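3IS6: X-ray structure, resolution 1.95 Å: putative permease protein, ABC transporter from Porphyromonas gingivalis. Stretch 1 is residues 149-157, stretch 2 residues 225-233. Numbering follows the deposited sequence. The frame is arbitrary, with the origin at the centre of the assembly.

Stretch 1, residues 149-157: LPHNSSIQA
Stretch 2 225-233: PFNRLRLED

Two irregular stretches of one chain, 149-157 and 225-233, bury 547 Å² between them around a single beta bridge that pairs S153 with L229 (CA-CA 4.8 Å). They run antiparallel: N152 lies by L231 and S153 by R230. N152 turns the backbone (phi/psi 54/40); S153 (-132/148) is extended. Two backbone hydrogen bonds flank the bridge: R230 N donates to N152 O (3.2 Å, 170°), and S154 N donates to R228 O (2.8 Å, 151°). R228 O also receives a CA-H...O contact from S153 CA (3.4 Å), and R230 O one from N152 CA (3.2 Å).

Three waters bridge the stretches. One water donates to N152 O (2.7 Å) and accepts from R228 NE (3.0 Å); another donates to H151 O (2.8 Å) and accepts from R228 NH2 (2.8 Å). A third joins S154 OG (2.8 Å) to N227 O (2.7 Å). R228 (chi1 90°, then t, t) stretches along 150-153, with P150 CB over one guanidinium face, 3.8 Å from R228 NH2. R230 (t, t, m) lays a guanidinium face against S154 CB, which is 3.6 Å from R230 NH2. Within stretch 1, Q156 NE2 donates to S153 O (3.0 Å); in stretch 2, L229 N donates to N227 OD1 (3.0 Å). I155 CD1 (m, t) meets F226 CZ (3.9 Å).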

# COMPACT_ATOMS: atom_id res chain seq x y z
N LEU A 149 -23.62 9.15 3.21
CA LEU A 149 -23.15 9.80 4.39
C LEU A 149 -23.69 11.23 4.41
O LEU A 149 -23.98 11.79 3.40
CB LEU A 149 -21.65 9.80 4.42
CG LEU A 149 -20.96 8.47 4.58
CD1 LEU A 149 -19.55 8.55 4.23
CD2 LEU A 149 -21.10 7.98 5.95
N PRO A 150 -23.79 11.82 5.57
CA PRO A 150 -24.36 13.15 5.66
C PRO A 150 -23.56 14.16 4.84
O PRO A 150 -22.38 14.09 4.80
CB PRO A 150 -24.22 13.46 7.13
CG PRO A 150 -24.26 12.19 7.77
CD PRO A 150 -23.67 11.20 6.88
N HIS A 151 -24.25 15.09 4.21
CA HIS A 151 -23.67 16.17 3.43
C HIS A 151 -23.03 17.25 4.29
O HIS A 151 -23.22 17.29 5.47
CB HIS A 151 -24.71 16.76 2.49
N ASN A 152 -22.25 18.12 3.68
CA ASN A 152 -21.61 19.20 4.36
C ASN A 152 -20.82 18.69 5.55
O ASN A 152 -20.82 19.27 6.58
CB ASN A 152 -22.60 20.27 4.77
CG ASN A 152 -23.18 20.99 3.62
OD1 ASN A 152 -24.33 21.23 3.57
ND2 ASN A 152 -22.39 21.33 2.69
N SER A 153 -20.16 17.58 5.34
CA SER A 153 -19.41 16.91 6.37
C SER A 153 -18.02 16.53 5.88
O SER A 153 -17.83 16.25 4.75
CB SER A 153 -20.19 15.70 6.85
OG SER A 153 -19.41 14.83 7.57
N SER A 154 -17.06 16.53 6.78
CA SER A 154 -15.69 16.17 6.47
C SER A 154 -15.53 14.70 6.05
O SER A 154 -14.59 14.35 5.43
CB SER A 154 -14.75 16.48 7.63
OG SER A 154 -15.17 15.88 8.80
N ILE A 155 -16.47 13.86 6.41
CA ILE A 155 -16.37 12.47 6.10
C ILE A 155 -17.11 12.23 4.80
O ILE A 155 -18.29 12.29 4.76
CB ILE A 155 -16.94 11.62 7.22
CG1 ILE A 155 -16.23 11.97 8.52
CG2 ILE A 155 -16.75 10.17 6.94
CD1 ILE A 155 -16.67 11.25 9.66
N GLN A 156 -16.36 12.02 3.74
CA GLN A 156 -16.88 11.86 2.41
C GLN A 156 -16.34 10.62 1.70
O GLN A 156 -15.17 10.42 1.64
CB GLN A 156 -16.55 13.08 1.59
CG GLN A 156 -16.82 14.35 2.30
CD GLN A 156 -16.34 15.55 1.54
OE1 GLN A 156 -16.01 15.48 0.39
NE2 GLN A 156 -16.29 16.68 2.22
N ALA A 157 -17.23 9.78 1.20
CA ALA A 157 -16.87 8.61 0.43
C ALA A 157 -18.00 8.14 -0.49
O ALA A 157 -19.09 7.99 -0.05
CB ALA A 157 -16.48 7.53 1.34
N PRO A 225 -12.59 17.30 20.48
CA PRO A 225 -13.93 16.96 20.08
C PRO A 225 -14.10 17.08 18.58
O PRO A 225 -13.52 17.94 18.00
CB PRO A 225 -14.76 18.03 20.76
CG PRO A 225 -14.00 18.42 21.86
CD PRO A 225 -12.61 18.43 21.40
N PHE A 226 -14.86 16.20 17.97
CA PHE A 226 -14.94 16.18 16.53
C PHE A 226 -16.08 17.02 16.05
O PHE A 226 -17.18 16.75 16.36
CB PHE A 226 -15.11 14.73 16.07
CG PHE A 226 -15.37 14.58 14.61
CD1 PHE A 226 -14.52 15.09 13.68
CD2 PHE A 226 -16.46 13.88 14.17
CE1 PHE A 226 -14.79 14.94 12.34
CE2 PHE A 226 -16.71 13.73 12.86
CZ PHE A 226 -15.88 14.25 11.95
N ASN A 227 -15.77 18.04 15.27
CA ASN A 227 -16.76 18.82 14.57
C ASN A 227 -16.68 18.52 13.08
O ASN A 227 -15.76 18.84 12.44
CB ASN A 227 -16.51 20.30 14.81
CG ASN A 227 -17.53 21.19 14.15
OD1 ASN A 227 -18.20 20.80 13.24
ND2 ASN A 227 -17.65 22.39 14.64
N ARG A 228 -17.71 17.88 12.58
CA ARG A 228 -17.77 17.38 11.23
C ARG A 228 -17.92 18.42 10.14
O ARG A 228 -17.74 18.12 9.01
CB ARG A 228 -18.84 16.31 11.09
CG ARG A 228 -20.18 16.80 10.73
CD ARG A 228 -21.22 15.72 10.71
NE ARG A 228 -22.50 16.16 10.22
CZ ARG A 228 -23.64 15.49 10.36
NH1 ARG A 228 -23.67 14.35 10.98
NH2 ARG A 228 -24.74 15.98 9.86
N LEU A 229 -18.31 19.62 10.48
CA LEU A 229 -18.80 20.52 9.48
C LEU A 229 -17.74 20.86 8.48
O LEU A 229 -16.69 21.28 8.81
CB LEU A 229 -19.30 21.79 10.15
CG LEU A 229 -19.79 22.91 9.26
CD1 LEU A 229 -20.98 22.53 8.52
CD2 LEU A 229 -20.01 24.13 10.04
N ARG A 230 -18.05 20.63 7.23
CA ARG A 230 -17.27 21.09 6.11
C ARG A 230 -18.22 21.38 4.97
O ARG A 230 -18.65 20.51 4.31
CB ARG A 230 -16.22 20.08 5.70
CG ARG A 230 -15.18 20.65 4.79
CD ARG A 230 -14.25 19.65 4.21
NE ARG A 230 -13.29 19.20 5.20
CZ ARG A 230 -12.57 18.10 5.10
NH1 ARG A 230 -12.68 17.31 4.05
NH2 ARG A 230 -11.74 17.81 6.07
N LEU A 231 -18.57 22.64 4.80
CA LEU A 231 -19.55 23.04 3.83
C LEU A 231 -19.09 22.88 2.41
O LEU A 231 -18.00 23.17 2.10
CB LEU A 231 -19.93 24.48 4.07
CG LEU A 231 -20.58 24.82 5.39
CD1 LEU A 231 -20.36 26.22 5.69
CD2 LEU A 231 -22.03 24.51 5.36
N GLU A 232 -19.97 22.42 1.54
CA GLU A 232 -19.67 22.29 0.14
C GLU A 232 -19.44 23.68 -0.44
O GLU A 232 -20.13 24.58 -0.09
CB GLU A 232 -20.81 21.58 -0.56
CG GLU A 232 -20.52 21.28 -1.99
CD GLU A 232 -21.75 20.96 -2.85
OE1 GLU A 232 -22.86 20.89 -2.36
OE2 GLU A 232 -21.56 20.79 -4.05
N ASP A 233 -18.49 23.84 -1.33
CA ASP A 233 -18.10 25.16 -1.77
C ASP A 233 -19.34 25.85 -2.30
O ASP A 233 -19.97 25.39 -3.20
CB ASP A 233 -17.08 24.97 -2.87
CG ASP A 233 -16.53 26.25 -3.43
OD1 ASP A 233 -16.76 27.31 -2.90
OD2 ASP A 233 -15.85 26.17 -4.42
O HOH W 1 -24.93 17.68 7.65
O HOH W 2 -22.31 18.75 8.79
O HOH W 3 -14.21 18.03 10.37
O HOH W 4 -12.27 14.09 2.95